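Local coordinates for glutamine synthetase (Helicobacter pylori, PDB 5ZLI), which belongs to the glutamine synthetase family, pairing a beta-grasp domain with a larger catalytic domain in each subunit of a twelve-chain assembly, at residues V101-V104 with Y105-Q108; C113-S116 with I117-A121. All blocks are in the same frame, centred on the assembly; numbering follows the deposited sequence.

Contact 1: residues V101-V104 with Y105-Q108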
# COMPACT_ATOMS: atom_id res chain seq x y z
N VAL B 101 -4.56 47.11 -32.71
CA VAL B 101 -3.30 47.06 -33.45
C VAL B 101 -3.29 48.14 -34.53
O VAL B 101 -4.24 48.27 -35.30
CB VAL B 101 -3.13 45.67 -34.08
CG1 VAL B 101 -1.66 45.27 -34.17
CG2 VAL B 101 -3.88 44.66 -33.25
N TYR B 102 -2.22 48.92 -34.58
CA TYR B 102 -2.03 49.87 -35.67
C TYR B 102 -1.00 49.29 -36.63
O TYR B 102 0.11 48.93 -36.22
CB TYR B 102 -1.56 51.23 -35.19
CG TYR B 102 -1.39 52.26 -36.31
CD1 TYR B 102 -2.45 53.08 -36.69
CD2 TYR B 102 -0.18 52.43 -36.97
CE1 TYR B 102 -2.31 54.04 -37.71
CE2 TYR B 102 -0.02 53.40 -37.98
CZ TYR B 102 -1.09 54.20 -38.34
OH TYR B 102 -0.93 55.15 -39.34
N ASP B 103 -1.38 49.21 -37.90
CA ASP B 103 -0.52 48.71 -38.96
C ASP B 103 0.44 49.84 -39.30
O ASP B 103 0.02 50.90 -39.76
CB ASP B 103 -1.38 48.29 -40.15
CG ASP B 103 -0.59 47.62 -41.29
OD1 ASP B 103 -1.19 46.79 -42.03
OD2 ASP B 103 0.61 47.93 -41.46
N VAL B 104 1.74 49.61 -39.06
CA VAL B 104 2.72 50.67 -39.27
C VAL B 104 3.32 50.59 -40.66
O VAL B 104 4.05 51.50 -41.07
CB VAL B 104 3.85 50.64 -38.23
CG1 VAL B 104 3.30 50.77 -36.82
CG2 VAL B 104 4.67 49.37 -38.40
N TYR B 105 3.03 49.53 -41.40
CA TYR B 105 3.50 49.38 -42.76
C TYR B 105 2.52 49.98 -43.76
O TYR B 105 2.93 50.37 -44.86
CB TYR B 105 3.74 47.89 -43.06
CG TYR B 105 4.64 47.25 -42.01
CD1 TYR B 105 4.17 46.28 -41.14
CD2 TYR B 105 5.98 47.63 -41.90
CE1 TYR B 105 5.02 45.71 -40.17
CE2 TYR B 105 6.82 47.07 -40.94
CZ TYR B 105 6.33 46.12 -40.09
OH TYR B 105 7.17 45.58 -39.14
N LYS B 106 1.26 50.11 -43.38
CA LYS B 106 0.25 50.70 -44.23
C LYS B 106 -0.30 51.98 -43.65
O LYS B 106 -1.06 52.67 -44.33
CB LYS B 106 -0.86 49.67 -44.47
CG LYS B 106 -0.29 48.38 -45.06
CD LYS B 106 -1.30 47.27 -45.28
CE LYS B 106 -1.73 47.10 -46.71
NZ LYS B 106 -2.72 45.98 -46.80
N ASN B 107 0.09 52.33 -42.43
CA ASN B 107 -0.33 53.55 -41.76
C ASN B 107 -1.85 53.72 -41.77
O ASN B 107 -2.38 54.79 -42.08
CB ASN B 107 0.39 54.77 -42.32
CG ASN B 107 1.82 54.81 -41.88
OD1 ASN B 107 2.15 55.47 -40.89
ND2 ASN B 107 2.67 54.06 -42.56
N GLN B 108 -2.54 52.63 -41.42
CA GLN B 108 -3.98 52.50 -41.23
C GLN B 108 -4.21 51.56 -40.05
O GLN B 108 -3.36 50.70 -39.79
CB GLN B 108 -4.65 51.95 -42.50
CG GLN B 108 -3.96 50.70 -43.05
CD GLN B 108 -4.74 50.04 -44.19
OE1 GLN B 108 -4.78 48.80 -44.28
NE2 GLN B 108 -5.36 50.84 -45.06

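Contact 2: residues C113-S116 with I117-A121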
# COMPACT_ATOMS: atom_id res chain seq x y z
N CYS B 113 -6.98 43.37 -37.36
CA CYS B 113 -7.24 43.51 -35.94
C CYS B 113 -8.75 43.39 -35.73
O CYS B 113 -9.48 44.28 -36.17
CB CYS B 113 -6.72 44.84 -35.41
SG CYS B 113 -7.29 45.22 -33.73
N PRO B 114 -9.24 42.34 -35.08
CA PRO B 114 -10.68 42.15 -34.97
C PRO B 114 -11.40 43.32 -34.32
O PRO B 114 -12.51 43.68 -34.75
CB PRO B 114 -10.79 40.89 -34.11
CG PRO B 114 -9.52 40.20 -34.27
CD PRO B 114 -8.50 41.27 -34.39
N ARG B 115 -10.85 43.85 -33.24
CA ARG B 115 -11.48 45.01 -32.63
C ARG B 115 -11.46 46.23 -33.58
O ARG B 115 -12.37 47.07 -33.53
CB ARG B 115 -10.81 45.28 -31.29
CG ARG B 115 -11.59 46.19 -30.44
CD ARG B 115 -11.03 46.36 -29.06
NE ARG B 115 -10.81 47.79 -28.89
CZ ARG B 115 -11.63 48.62 -28.26
NH1 ARG B 115 -12.73 48.18 -27.68
NH2 ARG B 115 -11.34 49.91 -28.21
N SER B 116 -10.44 46.33 -34.46
CA SER B 116 -10.44 47.36 -35.50
C SER B 116 -11.54 47.11 -36.53
O SER B 116 -12.16 48.05 -37.04
CB SER B 116 -9.08 47.43 -36.20
OG SER B 116 -8.08 48.01 -35.39
N ILE B 117 -11.74 45.84 -36.90
CA ILE B 117 -12.87 45.50 -37.75
C ILE B 117 -14.18 45.94 -37.11
O ILE B 117 -15.03 46.53 -37.77
CB ILE B 117 -12.86 43.98 -38.05
CG1 ILE B 117 -11.63 43.61 -38.90
CG2 ILE B 117 -14.19 43.50 -38.71
CD1 ILE B 117 -11.46 42.12 -39.21
N ALA B 118 -14.33 45.73 -35.79
CA ALA B 118 -15.61 46.01 -35.14
C ALA B 118 -15.95 47.48 -35.12
O ALA B 118 -17.13 47.82 -35.03
CB ALA B 118 -15.63 45.48 -33.70
N LYS B 119 -14.95 48.36 -35.18
CA LYS B 119 -15.25 49.77 -35.35
C LYS B 119 -15.57 50.05 -36.81
O LYS B 119 -16.61 50.64 -37.12
CB LYS B 119 -14.06 50.58 -34.89
CG LYS B 119 -13.79 50.40 -33.45
CD LYS B 119 -12.69 51.30 -32.99
CE LYS B 119 -12.43 51.06 -31.52
NZ LYS B 119 -11.33 51.86 -30.95
N LYS B 120 -14.79 49.49 -37.72
CA LYS B 120 -15.05 49.73 -39.13
C LYS B 120 -16.43 49.19 -39.53
O LYS B 120 -17.08 49.74 -40.43
CB LYS B 120 -13.91 49.10 -39.94
CG LYS B 120 -12.60 49.89 -39.77
CD LYS B 120 -11.40 49.30 -40.51
CE LYS B 120 -11.75 48.85 -41.91
NZ LYS B 120 -12.42 49.89 -42.72
N ALA B 121 -16.92 48.17 -38.82
CA ALA B 121 -18.24 47.62 -39.12
C ALA B 121 -19.36 48.48 -38.57
O ALA B 121 -20.44 48.54 -39.15
CB ALA B 121 -18.37 46.21 -38.57

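Contact 1: residues V101-V104 with Y105-Q108
The carboxylate of D103 holds the chain as it turns back after the strand: its OD2 accepts from the backbone N of Y105 at 2.9 Å, an Asx turn, and also from the backbone N of K106 at 3.0 Å. The two donors arrive differently, the first nearly along the C-O axis of OD2, the second from well above the carboxylate plane. CG of D103 stands anti to the backbone N (chi1 -175°), which swings the acid over the following amides. Two N-H groups on one oxygen would probably favour the charged form of this buried acid. The K106 chain runs along D103, its CD 3.3 Å from OD1 of D103, before its end leads away to salt bridges with E111 and E449. Close packing continues at V104, whose CG2 sits 3.9 Å from the centroid of the Y105 ring, 4° off its normal, a CH-pi contact over the face.

The Y102 side is looser: Y102 OH makes a weak bond to OD1 of exposed N107 at 3.5 Å. D103 N bonds to Q108 O at 3.1 Å, but their pairing is loose; the geometry fits a G1 beta bulge, N107 having positive phi (51°). The turn links strand 94-103 to strand 108-109; strand 74-81 packs against Y102, V104 and Y105, and Y357 and N347 of a second subunit touch V104 and Y105.

Contact 2: residues C113-S116 with I117-A121
R115 and K119 meet one helical turn apart, with CE of K119 over one face of the R115 guanidinium, 3.7 Å from NH2. Their charged ends are also close, NH2 of R115 lying 3.4 Å from NZ of K119, and acids probably account for the gathering. The basic pair lies about one shared carboxylate, D80, which forms salt bridges with both groups, with D243 on NH1 of R115 and D100 on NZ of K119; together they probably offset the like charges. K119 reaches its acids on a chain extended beyond CG, whereas R115 leaves its helix with CG anti to the backbone N (chi1 -164°) and bends at chi3.

The backbone bonds of the helix start lie behind these side chains. I117 N bonds to C113 O at 2.8 Å with an N-H...O angle of 159°; A118 N bonds to P114 O at 2.9 Å. The link from K119 N to R115 O is weak at 3.3 Å, and K119 N has a weak second acceptor in S116 O, but K120 N reaches S116 O at 3.1 Å and 167°, so regular helical bonding continues past it. The aliphatic part of K120 lies against the same carbonyl, its CG 3.3 Å from S116 O.

Further out, helix 238-258 packs on R115, A118 and K119, helix 377-393 on P114, I117 and A121, and strand 94-103 on C113, R115 and S116. C113 is at the N-cap position of helix 114-128, and its SG accepts a weak capping bond from S116 N at 3.4 Å, with P114 as the first helical residue.

In the fold
Contacts 1 and 2 follow one another along the chain, their centres about 14 Å apart. Contact 1 is partly buried and its centre is about 26 Å from the centre of the chain; that of contact 2, which is buried, is about 15 Å from it. Strand 94-103 belongs to both settings: its end supplies most of the first half of contact 1, and its residues pack on the helix start of contact 2, with V101 N 3.5 Å from C113 SG. The chemistry differs accordingly. In 101-108 an acid gathers backbone N-H groups at a turn beside a second subunit; in 113-121, which no other chain touches, bases gather on acids, two of them, D80 and D100, from beta-grasp strands, tying that sheet to the helix.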